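Local coordinates for protein transglutaminase-like enzymes, putative cysteine protease (Cytophaga hutchinsonii, PDB 3ISR) that is a putative cysteine protease of the transglutaminase-like superfamily, probably cleaving amide bonds or transferring acyl groups through a cysteine nucleophile, at residues B[121-126]-B[191-196]; B[140-145]-B[195-200]; B[144-149]-B[220-225]; B[226-231]-B[235-240]. All coordinates share one frame; numbering follows the deposited sequence.

Contact 1: residues B[121-126]-B[191-196]; sequences RYCQSD and LCRALS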
loop_
_atom_site.group_PDB
_atom_site.type_symbol
_atom_site.label_atom_id
_atom_site.label_comp_id
_atom_site.label_asym_id
_atom_site.label_seq_id
_atom_site.Cartn_x
_atom_site.Cartn_y
_atom_site.Cartn_z
ATOM N N ARG B 121 -13.533 -3.929 4.368
ATOM C CA ARG B 121 -12.282 -4.469 3.803
ATOM C C ARG B 121 -11.877 -3.871 2.442
ATOM O O ARG B 121 -10.733 -3.429 2.256
ATOM C CB ARG B 121 -12.346 -6.004 3.697
ATOM C CG ARG B 121 -11.173 -6.651 2.902
ATOM C CD ARG B 121 -9.748 -6.407 3.504
ATOM N NE ARG B 121 -8.793 -7.028 2.587
ATOM C CZ ARG B 121 -8.228 -6.428 1.539
ATOM N NH1 ARG B 121 -8.463 -5.141 1.274
ATOM N NH2 ARG B 121 -7.421 -7.123 0.741
ATOM N N TYR B 122 -12.802 -3.883 1.485
ATOM C CA TYR B 122 -12.497 -3.441 0.121
ATOM C C TYR B 122 -12.932 -2.013 -0.175
ATOM O O TYR B 122 -12.836 -1.566 -1.309
ATOM C CB TYR B 122 -13.165 -4.401 -0.877
ATOM C CG TYR B 122 -12.702 -5.816 -0.650
ATOM C CD1 TYR B 122 -11.399 -6.203 -0.982
ATOM C CD2 TYR B 122 -13.549 -6.759 -0.056
ATOM C CE1 TYR B 122 -10.958 -7.518 -0.734
ATOM C CE2 TYR B 122 -13.131 -8.064 0.181
ATOM C CZ TYR B 122 -11.838 -8.431 -0.153
ATOM O OH TYR B 122 -11.448 -9.722 0.072
ATOM N N CYS B 123 -13.425 -1.296 0.842
ATOM C CA CYS B 123 -13.964 0.053 0.637
ATOM C C CYS B 123 -13.419 0.961 1.743
ATOM O O CYS B 123 -14.106 1.235 2.747
ATOM C CB CYS B 123 -15.499 0.055 0.649
ATOM S SG CYS B 123 -16.275 -1.080 -0.512
ATOM N N GLN B 124 -12.173 1.417 1.555
ATOM C CA GLN B 124 -11.449 2.209 2.578
ATOM C C GLN B 124 -11.828 3.678 2.474
ATOM O O GLN B 124 -11.018 4.548 2.083
ATOM C CB GLN B 124 -9.936 2.010 2.446
ATOM C CG GLN B 124 -9.476 0.529 2.438
ATOM C CD GLN B 124 -9.262 -0.006 1.028
ATOM O OE1 GLN B 124 -10.017 0.319 0.093
ATOM N NE2 GLN B 124 -8.221 -0.827 0.860
ATOM N N SER B 125 -13.081 3.952 2.820
ATOM C CA SER B 125 -13.669 5.261 2.637
ATOM C C SER B 125 -12.970 6.272 3.511
ATOM O O SER B 125 -12.863 7.451 3.164
ATOM C CB SER B 125 -15.177 5.224 2.953
ATOM O OG SER B 125 -15.444 4.448 4.119
ATOM N N ASP B 126 -12.445 5.798 4.633
ATOM C CA ASP B 126 -11.720 6.684 5.533
ATOM C C ASP B 126 -10.390 7.181 4.939
ATOM O O ASP B 126 -9.861 8.171 5.404
ATOM C CB ASP B 126 -11.506 5.996 6.900
ATOM C CG ASP B 126 -10.700 4.705 6.797
ATOM O OD1 ASP B 126 -10.976 3.877 5.910
ATOM O OD2 ASP B 126 -9.778 4.520 7.619
ATOM N N LEU B 191 -16.441 5.793 -2.361
ATOM C CA LEU B 191 -16.597 7.230 -2.590
ATOM C C LEU B 191 -17.880 7.776 -1.987
ATOM O O LEU B 191 -17.880 8.874 -1.438
ATOM C CB LEU B 191 -16.472 7.552 -4.090
ATOM C CG LEU B 191 -15.076 7.322 -4.702
ATOM C CD1 LEU B 191 -15.157 7.338 -6.229
ATOM C CD2 LEU B 191 -14.037 8.364 -4.205
ATOM N N CYS B 192 -18.971 7.005 -2.047
ATOM C CA CYS B 192 -20.213 7.412 -1.355
ATOM C C CYS B 192 -20.014 7.539 0.144
ATOM O O CYS B 192 -20.366 8.552 0.741
ATOM C CB CYS B 192 -21.319 6.398 -1.564
ATOM S SG CYS B 192 -22.081 6.469 -3.172
ATOM N N ARG B 193 -19.476 6.490 0.766
ATOM C CA ARG B 193 -19.268 6.542 2.209
ATOM C C ARG B 193 -18.329 7.675 2.602
ATOM O O ARG B 193 -18.480 8.271 3.675
ATOM C CB ARG B 193 -18.701 5.222 2.729
ATOM C CG ARG B 193 -19.666 4.066 2.600
ATOM C CD ARG B 193 -19.112 2.825 3.306
ATOM N NE ARG B 193 -19.974 1.675 3.014
ATOM C CZ ARG B 193 -19.539 0.432 2.888
ATOM N NH1 ARG B 193 -18.237 0.162 3.078
ATOM N NH2 ARG B 193 -20.401 -0.533 2.562
ATOM N N ALA B 194 -17.355 7.965 1.746
ATOM C CA ALA B 194 -16.384 9.034 2.038
ATOM C C ALA B 194 -17.098 10.377 2.157
ATOM O O ALA B 194 -16.622 11.293 2.848
ATOM C CB ALA B 194 -15.321 9.071 0.939
ATOM N N LEU B 195 -18.241 10.486 1.480
ATOM C CA LEU B 195 -19.093 11.691 1.503
ATOM C C LEU B 195 -20.288 11.579 2.455
ATOM O O LEU B 195 -21.248 12.357 2.352
ATOM C CB LEU B 195 -19.595 12.023 0.082
ATOM C CG LEU B 195 -18.507 12.341 -0.953
ATOM C CD1 LEU B 195 -19.046 12.204 -2.380
ATOM C CD2 LEU B 195 -17.886 13.719 -0.709
ATOM N N SER B 196 -20.225 10.625 3.383
ATOM C CA SER B 196 -21.294 10.391 4.381
ATOM C C SER B 196 -22.627 9.977 3.754
ATOM O O SER B 196 -23.696 10.367 4.225
ATOM C CB SER B 196 -21.500 11.606 5.301
ATOM O OG SER B 196 -20.264 12.038 5.845
#
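Ser125, at the start of a short 3-10 segment, comes so near the C-terminal end of helix 181-194 that its CA lies 4.7 Å from Ala194 CA, close enough for small side chains to meet backbone. The serine meets the arginine at its root: Ser125 CB is 3.5 Å from Arg193 CB. A chi1 of 42° sets the hydroxyl between the serine's own backbone N and carbonyl carbon, and from there Ser125 OG rests 3.6 Å from Arg193 CB, alongside the start of the arginine's aliphatic stem. Alanine suits the next position on the helix, since its methyl is small enough to fit against the loop backbone, with Ala194 CB 3.7 Å from Ser125 O. Farther along, Arg193 runs extended from CG to NE and carries its guanidinium over to Cys123, whose CB approaches it obliquely, 3.7 Å from Arg193 NH1. The contact is thus van der Waals packing along a charged side chain whose polar end is engaged elsewhere: NH2 bonds to the carbonyls of Arg247 and Ala199, and NH1 to Ser120 OG. Cys123 also leans on His186, Ile189 and Ala190 of the same helix, while neighbouring Asp126 forms a salt bridge with Arg121 of the second subunit. The helix itself closes in a Schellman motif, with Ser196 at positive phi as the C-prime residue, Ser196 N bonded to Arg193 O (2.9 Å) and Ile197 N to Cys192 O, the classic C-terminal cap of an alpha helix, here leading toward strand 199-206.

Contact 2: residues B[140-145]-B[195-200]; sequences ENVYSK and LSIPAR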
loop_
_atom_site.group_PDB
_atom_site.type_symbol
_atom_site.label_atom_id
_atom_site.label_comp_id
_atom_site.label_asym_id
_atom_site.label_seq_id
_atom_site.Cartn_x
_atom_site.Cartn_y
_atom_site.Cartn_z
ATOM N N GLU B 140 -24.693 19.606 -5.191
ATOM C CA GLU B 140 -25.621 20.109 -4.167
ATOM C C GLU B 140 -26.737 19.170 -3.695
ATOM O O GLU B 140 -27.339 19.416 -2.644
ATOM C CB GLU B 140 -26.217 21.454 -4.606
ATOM N N ASN B 141 -27.058 18.140 -4.468
ATOM C CA ASN B 141 -28.020 17.148 -3.994
ATOM C C ASN B 141 -27.485 15.717 -4.041
ATOM O O ASN B 141 -26.762 15.341 -4.966
ATOM C CB ASN B 141 -29.396 17.284 -4.673
ATOM C CG ASN B 141 -29.484 16.576 -6.023
ATOM O OD1 ASN B 141 -29.393 17.217 -7.066
ATOM N ND2 ASN B 141 -29.699 15.266 -6.008
ATOM N N VAL B 142 -27.858 14.944 -3.025
ATOM C CA VAL B 142 -27.333 13.610 -2.805
ATOM C C VAL B 142 -27.421 12.706 -4.035
ATOM O O VAL B 142 -26.437 12.061 -4.395
ATOM C CB VAL B 142 -27.989 12.938 -1.571
ATOM C CG1 VAL B 142 -27.423 11.555 -1.350
ATOM C CG2 VAL B 142 -27.785 13.804 -0.315
ATOM N N TYR B 143 -28.587 12.654 -4.679
ATOM C CA TYR B 143 -28.730 11.791 -5.842
ATOM C C TYR B 143 -27.728 12.200 -6.913
ATOM O O TYR B 143 -27.009 11.358 -7.457
ATOM C CB TYR B 143 -30.148 11.816 -6.419
ATOM C CG TYR B 143 -30.231 11.011 -7.704
ATOM C CD1 TYR B 143 -30.354 9.616 -7.672
ATOM C CD2 TYR B 143 -30.130 11.636 -8.946
ATOM C CE1 TYR B 143 -30.392 8.873 -8.845
ATOM C CE2 TYR B 143 -30.169 10.904 -10.123
ATOM C CZ TYR B 143 -30.303 9.530 -10.066
ATOM O OH TYR B 143 -30.350 8.822 -11.237
ATOM N N SER B 144 -27.679 13.495 -7.210
ATOM C CA SER B 144 -26.742 13.991 -8.220
ATOM C C SER B 144 -25.291 13.707 -7.842
ATOM O O SER B 144 -24.454 13.409 -8.705
ATOM C CB SER B 144 -26.962 15.477 -8.476
ATOM O OG SER B 144 -28.211 15.657 -9.117
ATOM N N LYS B 145 -24.997 13.769 -6.552
ATOM C CA LYS B 145 -23.676 13.422 -6.100
ATOM C C LYS B 145 -23.317 11.960 -6.414
ATOM O O LYS B 145 -22.240 11.687 -6.937
ATOM C CB LYS B 145 -23.561 13.685 -4.609
ATOM C CG LYS B 145 -22.151 13.855 -4.168
ATOM C CD LYS B 145 -22.004 15.180 -3.471
ATOM C CE LYS B 145 -22.408 15.091 -2.045
ATOM N NZ LYS B 145 -22.521 16.476 -1.529
ATOM N N LEU B 195 -18.241 10.486 1.480
ATOM C CA LEU B 195 -19.093 11.691 1.503
ATOM C C LEU B 195 -20.288 11.579 2.455
ATOM O O LEU B 195 -21.248 12.357 2.352
ATOM C CB LEU B 195 -19.595 12.023 0.082
ATOM C CG LEU B 195 -18.507 12.341 -0.953
ATOM C CD1 LEU B 195 -19.046 12.204 -2.380
ATOM C CD2 LEU B 195 -17.886 13.719 -0.709
ATOM N N SER B 196 -20.225 10.625 3.383
ATOM C CA SER B 196 -21.294 10.391 4.381
ATOM C C SER B 196 -22.627 9.977 3.754
ATOM O O SER B 196 -23.696 10.367 4.225
ATOM C CB SER B 196 -21.500 11.606 5.301
ATOM O OG SER B 196 -20.264 12.038 5.845
ATOM N N ILE B 197 -22.563 9.173 2.697
ATOM C CA ILE B 197 -23.778 8.638 2.077
ATOM C C ILE B 197 -23.730 7.120 2.282
ATOM O O ILE B 197 -22.762 6.483 1.863
ATOM C CB ILE B 197 -23.811 8.980 0.560
ATOM C CG1 ILE B 197 -23.792 10.493 0.356
ATOM C CG2 ILE B 197 -25.056 8.369 -0.150
ATOM C CD1 ILE B 197 -23.402 10.906 -1.076
ATOM N N PRO B 198 -24.748 6.527 2.937
ATOM C CA PRO B 198 -24.648 5.087 3.145
ATOM C C PRO B 198 -24.674 4.341 1.818
ATOM O O PRO B 198 -25.410 4.719 0.911
ATOM C CB PRO B 198 -25.879 4.741 4.001
ATOM C CG PRO B 198 -26.376 6.075 4.548
ATOM C CD PRO B 198 -25.973 7.102 3.518
ATOM N N ALA B 199 -23.849 3.305 1.687
ATOM C CA ALA B 199 -23.822 2.550 0.421
ATOM C C ALA B 199 -23.517 1.100 0.694
ATOM O O ALA B 199 -22.825 0.791 1.662
ATOM C CB ALA B 199 -22.796 3.133 -0.527
ATOM N N ARG B 200 -24.036 0.204 -0.150
ATOM C CA ARG B 200 -23.802 -1.205 0.067
ATOM C C ARG B 200 -23.557 -1.924 -1.270
ATOM O O ARG B 200 -23.902 -1.421 -2.339
ATOM C CB ARG B 200 -24.975 -1.845 0.826
ATOM C CG ARG B 200 -26.308 -1.858 0.009
ATOM C CD ARG B 200 -27.478 -2.382 0.843
ATOM N NE ARG B 200 -28.633 -2.640 -0.016
ATOM C CZ ARG B 200 -29.848 -2.948 0.420
ATOM N NH1 ARG B 200 -30.104 -3.046 1.724
ATOM N NH2 ARG B 200 -30.821 -3.171 -0.458
#
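Val142 and Ile197 make the apolar half of this contact, branched side chains that lie alongside one another and point opposite ways. With chi1 at 180°, Val142 CG1 stands trans to the backbone N and reaches the isoleucine, lying 4.1 Å from Ile197 CD1 and equally near Ile197 CG1 and CG2, so that one methyl touches three carbons. Beta-branched residues suit such a place because their bulk sits close to the backbone and has few ways to turn. Around this pair, Val142 also meets Ile222, and Ile197 meets Ala220 and Val146; the first turn of helix 142-156 thus packs on the link that joins helix 181-194 to strand 199-206, as helices flank the central antiparallel sheet in the transglutaminase-like fold.

The second kind of packing uses the hydrocarbon part of a lysine. Lys145 CG lies 3.9 Å from Leu195 CD1, the two side chains crossing at a slant, and Lys145 CE comes within 4.4 Å of Ile197 CD1. Bends at chi2 (124°) and chi3 (83°) fold the lysine back, which lets its methylenes shield apolar neighbours while the ammonium group bonds to Ile139 O. Among backbone bonds, Lys145 N donates to Asn141 O at 2.8 Å in the opening turn of the helix, with Asn141 at the N-cap position. On the far segment, Ser196 packs on Phe258 of the second subunit.

Contact 3: residues B[144-149]-B[220-225]; sequences SKVLAI and AYIGGN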
loop_
_atom_site.group_PDB
_atom_site.type_symbol
_atom_site.label_atom_id
_atom_site.label_comp_id
_atom_site.label_asym_id
_atom_site.label_seq_id
_atom_site.Cartn_x
_atom_site.Cartn_y
_atom_site.Cartn_z
ATOM N N SER B 144 -27.679 13.495 -7.210
ATOM C CA SER B 144 -26.742 13.991 -8.220
ATOM C C SER B 144 -25.291 13.707 -7.842
ATOM O O SER B 144 -24.454 13.409 -8.705
ATOM C CB SER B 144 -26.962 15.477 -8.476
ATOM O OG SER B 144 -28.211 15.657 -9.117
ATOM N N LYS B 145 -24.997 13.769 -6.552
ATOM C CA LYS B 145 -23.676 13.422 -6.100
ATOM C C LYS B 145 -23.317 11.960 -6.414
ATOM O O LYS B 145 -22.240 11.687 -6.937
ATOM C CB LYS B 145 -23.561 13.685 -4.609
ATOM C CG LYS B 145 -22.151 13.855 -4.168
ATOM C CD LYS B 145 -22.004 15.180 -3.471
ATOM C CE LYS B 145 -22.408 15.091 -2.045
ATOM N NZ LYS B 145 -22.521 16.476 -1.529
ATOM N N VAL B 146 -24.218 11.026 -6.118
ATOM C CA VAL B 146 -23.937 9.603 -6.389
ATOM C C VAL B 146 -23.869 9.322 -7.887
ATOM O O VAL B 146 -23.041 8.534 -8.365
ATOM C CB VAL B 146 -24.941 8.651 -5.704
ATOM C CG1 VAL B 146 -24.535 7.174 -5.931
ATOM C CG2 VAL B 146 -24.997 8.927 -4.204
ATOM N N LEU B 147 -24.724 9.994 -8.641
ATOM C CA LEU B 147 -24.700 9.820 -10.065
ATOM C C LEU B 147 -23.387 10.346 -10.648
ATOM O O LEU B 147 -22.817 9.712 -11.545
ATOM C CB LEU B 147 -25.912 10.506 -10.709
ATOM C CG LEU B 147 -26.064 10.236 -12.199
ATOM C CD1 LEU B 147 -26.320 8.753 -12.453
ATOM C CD2 LEU B 147 -27.195 11.121 -12.784
ATOM N N ALA B 148 -22.893 11.470 -10.125
ATOM C CA ALA B 148 -21.607 12.003 -10.571
ATOM C C ALA B 148 -20.449 11.059 -10.238
ATOM O O ALA B 148 -19.475 10.959 -11.009
ATOM C CB ALA B 148 -21.343 13.371 -9.971
ATOM N N ILE B 149 -20.548 10.401 -9.083
ATOM C CA ILE B 149 -19.555 9.406 -8.688
ATOM C C ILE B 149 -19.550 8.282 -9.718
ATOM O O ILE B 149 -18.488 7.883 -10.220
ATOM C CB ILE B 149 -19.838 8.849 -7.262
ATOM C CG1 ILE B 149 -19.435 9.894 -6.218
ATOM C CG2 ILE B 149 -19.066 7.499 -7.008
ATOM C CD1 ILE B 149 -19.925 9.582 -4.810
ATOM N N ALA B 220 -27.061 3.104 -3.026
ATOM C CA ALA B 220 -26.857 4.179 -2.064
ATOM C C ALA B 220 -28.184 4.478 -1.403
ATOM O O ALA B 220 -29.230 4.428 -2.056
ATOM C CB ALA B 220 -26.325 5.434 -2.756
ATOM N N TYR B 221 -28.147 4.848 -0.127
ATOM C CA TYR B 221 -29.389 5.118 0.583
ATOM C C TYR B 221 -29.680 6.592 0.489
ATOM O O TYR B 221 -28.991 7.410 1.112
ATOM C CB TYR B 221 -29.276 4.679 2.036
ATOM C CG TYR B 221 -30.579 4.661 2.789
ATOM C CD1 TYR B 221 -31.471 3.585 2.653
ATOM C CD2 TYR B 221 -30.910 5.692 3.663
ATOM C CE1 TYR B 221 -32.679 3.544 3.367
ATOM C CE2 TYR B 221 -32.119 5.651 4.395
ATOM C CZ TYR B 221 -32.981 4.572 4.240
ATOM O OH TYR B 221 -34.164 4.525 4.953
ATOM N N ILE B 222 -30.694 6.925 -0.304
ATOM C CA ILE B 222 -30.993 8.305 -0.654
ATOM C C ILE B 222 -32.476 8.547 -0.447
ATOM O O ILE B 222 -33.316 7.875 -1.065
ATOM C CB ILE B 222 -30.679 8.620 -2.148
ATOM C CG1 ILE B 222 -29.229 8.252 -2.505
ATOM C CG2 ILE B 222 -30.962 10.101 -2.438
ATOM C CD1 ILE B 222 -28.948 8.247 -4.005
ATOM N N GLY B 223 -32.789 9.499 0.424
ATOM C CA GLY B 223 -34.183 9.861 0.690
ATOM C C GLY B 223 -35.004 8.690 1.184
ATOM O O GLY B 223 -36.186 8.579 0.864
ATOM N N GLY B 224 -34.385 7.810 1.963
ATOM C CA GLY B 224 -35.126 6.711 2.577
ATOM C C GLY B 224 -35.234 5.440 1.737
ATOM O O GLY B 224 -35.883 4.478 2.142
ATOM N N ASN B 225 -34.571 5.430 0.587
ATOM C CA ASN B 225 -34.614 4.290 -0.312
ATOM C C ASN B 225 -33.232 3.893 -0.757
ATOM O O ASN B 225 -32.409 4.760 -1.011
ATOM C CB ASN B 225 -35.428 4.634 -1.558
ATOM C CG ASN B 225 -36.870 4.967 -1.228
ATOM O OD1 ASN B 225 -37.324 6.084 -1.453
ATOM N ND2 ASN B 225 -37.592 4.001 -0.679
#
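With chi1 at -176°, Val146 turns CG1 trans to its backbone N and CG2 trans to its carbonyl carbon, and both methyls straddle the methyl of Ala220: Val146 CG1 and CG2 each lie 4.0 Å from Ala220 CB. Ile222 joins from farther along the strand. Its chi1 of -54° and a nearly trans chi2 stretch the side chain toward the helix, bringing Ile222 CD1 to 4.0 Å from Val146 CG2.

Ala220 and Ile222, two apart on strand 215-222, face the same side of the sheet, and Val146 of helix 142-156 sits against both. This is helix-on-sheet packing, and the small alanine is consistent with the separation of 7.5 Å between Val146 CA and Ala220 CA. Phe229 of the adjoining strand and Cys192 of helix 181-194 also touch Val146, so the valine is buried.

Just beyond, a type I' turn from Ile222 to Asn225 ties strands 215-222 and 225-229 into a beta hairpin. Ile222 N bonds to Asn225 O at 2.9 Å, and Asn225 N bonds back to Ile222 O at 3.2 Å. Gly223 and Gly224 take the two positive-phi corners, where the lack of a side chain avoids strain.

Contact 4: residues B[226-231]-B[235-240]; sequences WIIFDA and VPLNGL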
loop_
_atom_site.group_PDB
_atom_site.type_symbol
_atom_site.label_atom_id
_atom_site.label_comp_id
_atom_site.label_asym_id
_atom_site.label_seq_id
_atom_site.Cartn_x
_atom_site.Cartn_y
_atom_site.Cartn_z
ATOM N N TRP B 226 -33.004 2.589 -0.917
ATOM C CA TRP B 226 -31.766 2.104 -1.537
ATOM C C TRP B 226 -31.911 2.256 -3.055
ATOM O O TRP B 226 -32.814 1.658 -3.658
ATOM C CB TRP B 226 -31.511 0.640 -1.160
ATOM C CG TRP B 226 -31.105 0.470 0.240
ATOM C CD1 TRP B 226 -31.879 0.023 1.275
ATOM C CD2 TRP B 226 -29.812 0.774 0.800
ATOM N NE1 TRP B 226 -31.142 0.021 2.448
ATOM C CE2 TRP B 226 -29.874 0.476 2.179
ATOM C CE3 TRP B 226 -28.610 1.258 0.260
ATOM C CZ2 TRP B 226 -28.767 0.636 3.039
ATOM C CZ3 TRP B 226 -27.501 1.432 1.125
ATOM C CH2 TRP B 226 -27.597 1.124 2.493
ATOM N N ILE B 227 -31.070 3.100 -3.653
ATOM C CA ILE B 227 -31.148 3.388 -5.067
ATOM C C ILE B 227 -29.965 2.686 -5.717
ATOM O O ILE B 227 -28.833 2.867 -5.277
ATOM C CB ILE B 227 -31.037 4.899 -5.357
ATOM C CG1 ILE B 227 -32.101 5.721 -4.585
ATOM C CG2 ILE B 227 -31.114 5.171 -6.872
ATOM C CD1 ILE B 227 -33.581 5.355 -4.886
ATOM N N ILE B 228 -30.230 1.930 -6.777
ATOM C CA ILE B 228 -29.190 1.154 -7.441
ATOM C C ILE B 228 -28.387 1.948 -8.474
ATOM O O ILE B 228 -28.933 2.788 -9.199
ATOM C CB ILE B 228 -29.776 -0.144 -8.063
ATOM C CG1 ILE B 228 -28.629 -1.130 -8.366
ATOM C CG2 ILE B 228 -30.633 0.154 -9.293
ATOM C CD1 ILE B 228 -29.007 -2.586 -8.169
ATOM N N PHE B 229 -27.083 1.672 -8.545
ATOM C CA PHE B 229 -26.176 2.363 -9.476
ATOM C C PHE B 229 -25.177 1.356 -10.017
ATOM O O PHE B 229 -24.801 0.429 -9.315
ATOM C CB PHE B 229 -25.382 3.455 -8.764
ATOM C CG PHE B 229 -26.213 4.624 -8.325
ATOM C CD1 PHE B 229 -26.346 5.741 -9.139
ATOM C CD2 PHE B 229 -26.859 4.604 -7.089
ATOM C CE1 PHE B 229 -27.129 6.842 -8.726
ATOM C CE2 PHE B 229 -27.652 5.685 -6.672
ATOM C CZ PHE B 229 -27.784 6.804 -7.491
ATOM N N ASP B 230 -24.711 1.549 -11.244
ATOM C CA ASP B 230 -23.756 0.607 -11.823
ATOM C C ASP B 230 -22.820 1.367 -12.731
ATOM O O ASP B 230 -23.170 1.671 -13.864
ATOM C CB ASP B 230 -24.490 -0.504 -12.600
ATOM C CG ASP B 230 -23.548 -1.460 -13.309
ATOM O OD1 ASP B 230 -22.320 -1.400 -13.116
ATOM O OD2 ASP B 230 -24.041 -2.289 -14.107
ATOM N N ALA B 231 -21.628 1.663 -12.226
ATOM C CA ALA B 231 -20.656 2.449 -12.963
ATOM C C ALA B 231 -20.063 1.739 -14.168
ATOM O O ALA B 231 -19.407 2.395 -14.979
ATOM C CB ALA B 231 -19.541 2.957 -12.034
ATOM N N VAL B 235 -25.276 -3.188 -17.970
ATOM C CA VAL B 235 -26.580 -3.847 -17.939
ATOM C C VAL B 235 -27.736 -2.886 -17.696
ATOM O O VAL B 235 -27.570 -1.896 -16.983
ATOM C CB VAL B 235 -26.616 -4.989 -16.887
ATOM C CG1 VAL B 235 -25.413 -5.912 -17.048
ATOM C CG2 VAL B 235 -26.643 -4.447 -15.462
ATOM N N PRO B 236 -28.919 -3.176 -18.275
ATOM C CA PRO B 236 -30.095 -2.391 -17.897
ATOM C C PRO B 236 -30.416 -2.646 -16.429
ATOM O O PRO B 236 -30.420 -3.807 -15.994
ATOM C CB PRO B 236 -31.203 -2.946 -18.819
ATOM C CG PRO B 236 -30.776 -4.343 -19.120
ATOM C CD PRO B 236 -29.264 -4.272 -19.206
ATOM N N LEU B 237 -30.641 -1.580 -15.659
ATOM C CA LEU B 237 -30.755 -1.722 -14.213
ATOM C C LEU B 237 -31.965 -2.564 -13.825
ATOM O O LEU B 237 -31.937 -3.249 -12.800
ATOM C CB LEU B 237 -30.812 -0.354 -13.517
ATOM C CG LEU B 237 -29.631 0.577 -13.811
ATOM C CD1 LEU B 237 -29.864 1.934 -13.175
ATOM C CD2 LEU B 237 -28.337 -0.051 -13.323
ATOM N N ASN B 238 -33.008 -2.536 -14.654
ATOM C CA ASN B 238 -34.215 -3.294 -14.361
ATOM C C ASN B 238 -34.122 -4.754 -14.777
ATOM O O ASN B 238 -35.088 -5.503 -14.610
ATOM C CB ASN B 238 -35.470 -2.633 -14.978
ATOM C CG ASN B 238 -35.376 -2.442 -16.494
ATOM O OD1 ASN B 238 -34.294 -2.433 -17.084
ATOM N ND2 ASN B 238 -36.517 -2.227 -17.115
ATOM N N GLY B 239 -32.976 -5.150 -15.330
ATOM C CA GLY B 239 -32.731 -6.555 -15.673
ATOM C C GLY B 239 -32.018 -7.378 -14.603
ATOM O O GLY B 239 -31.641 -8.520 -14.854
ATOM N N LEU B 240 -31.854 -6.810 -13.405
ATOM C CA LEU B 240 -31.124 -7.480 -12.320
ATOM C C LEU B 240 -31.981 -8.348 -11.417
ATOM O O LEU B 240 -33.068 -7.956 -10.996
ATOM C CB LEU B 240 -30.382 -6.455 -11.458
ATOM C CG LEU B 240 -29.234 -5.717 -12.141
ATOM C CD1 LEU B 240 -28.872 -4.444 -11.341
ATOM C CD2 LEU B 240 -28.012 -6.614 -12.294
HETATM O O HOH W 1 -25.394 -0.825 -15.980
#
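Asp230 OD2 is gripped by two partners: a water that also bridges to Val235 donates to it at 2.7 Å, and His215 NE2 bonds to it from strand 215-222. The same water donates its other hydrogen to Val235 O at 2.6 Å, so a single molecule ties the carboxylate to the backbone across the turn. Asp230 OD1 is held by Thr232 OG1, which fixes the rotation of the carboxylate. The His–Asp pairing is consistent with the histidine and aspartate of the Cys-His-Asp triad of transglutaminase-like enzymes.

Apolar groups wall in this polar centre. Val235 meets Asp230 at about a right angle, its CG2 being 3.6 Å from Asp230 OD2. Leu237, with CG trans to the carbonyl carbon (chi1 -56°), lays CD2 3.9 Å from Asp230 CB, while its CB sits 4.3 Å from Ile228 CG2. Closest among the apolar pairs, Ile228 CD1 and Leu240 CD1 touch at 3.7 Å. Long branched side chains suit these places because they can meet across the gap between the segments. Gly239 N bonds to Pro236 O at 3.0 Å, closing the short 3-10 turn.

Strands 225-229 and 240-246 are the outer strands of the four, although Ile228 also bonds through its backbone to Leu290; segment 235-240 leads into the second, with Val235 against Ala206 and His215. Ile228 and Leu240 both rest on Phe202 of strand 199-206, whereas Phe229 turns the other way, against Val146 and Thr150 of helix 142-156.

In the fold
Contacts 2 and 3 are almost one unit, their centres about 4 Å apart: both use helix 142-156, and Pro198 O bonds to Tyr221 N (2.9 Å) between neighbouring strands. Contact 1, centred about 11 Å from contact 2, shares Leu195 and Ser196 with it; Cys192 SG lies 3.8 Å from Val146 CG1, which links the two helices. Contact 4 is centred about 13 Å from contact 3 on the same sheet, joined through Ala220 O to Ile227 N (2.8 Å), and about 20 Å from contact 1. Asp230 and its partner His215 place the probable active site at contact 4, whereas contact 1 packs a loop on helix 181-194 and contacts 2 and 3 set helix 142-156 against the sheet and the chain entering it.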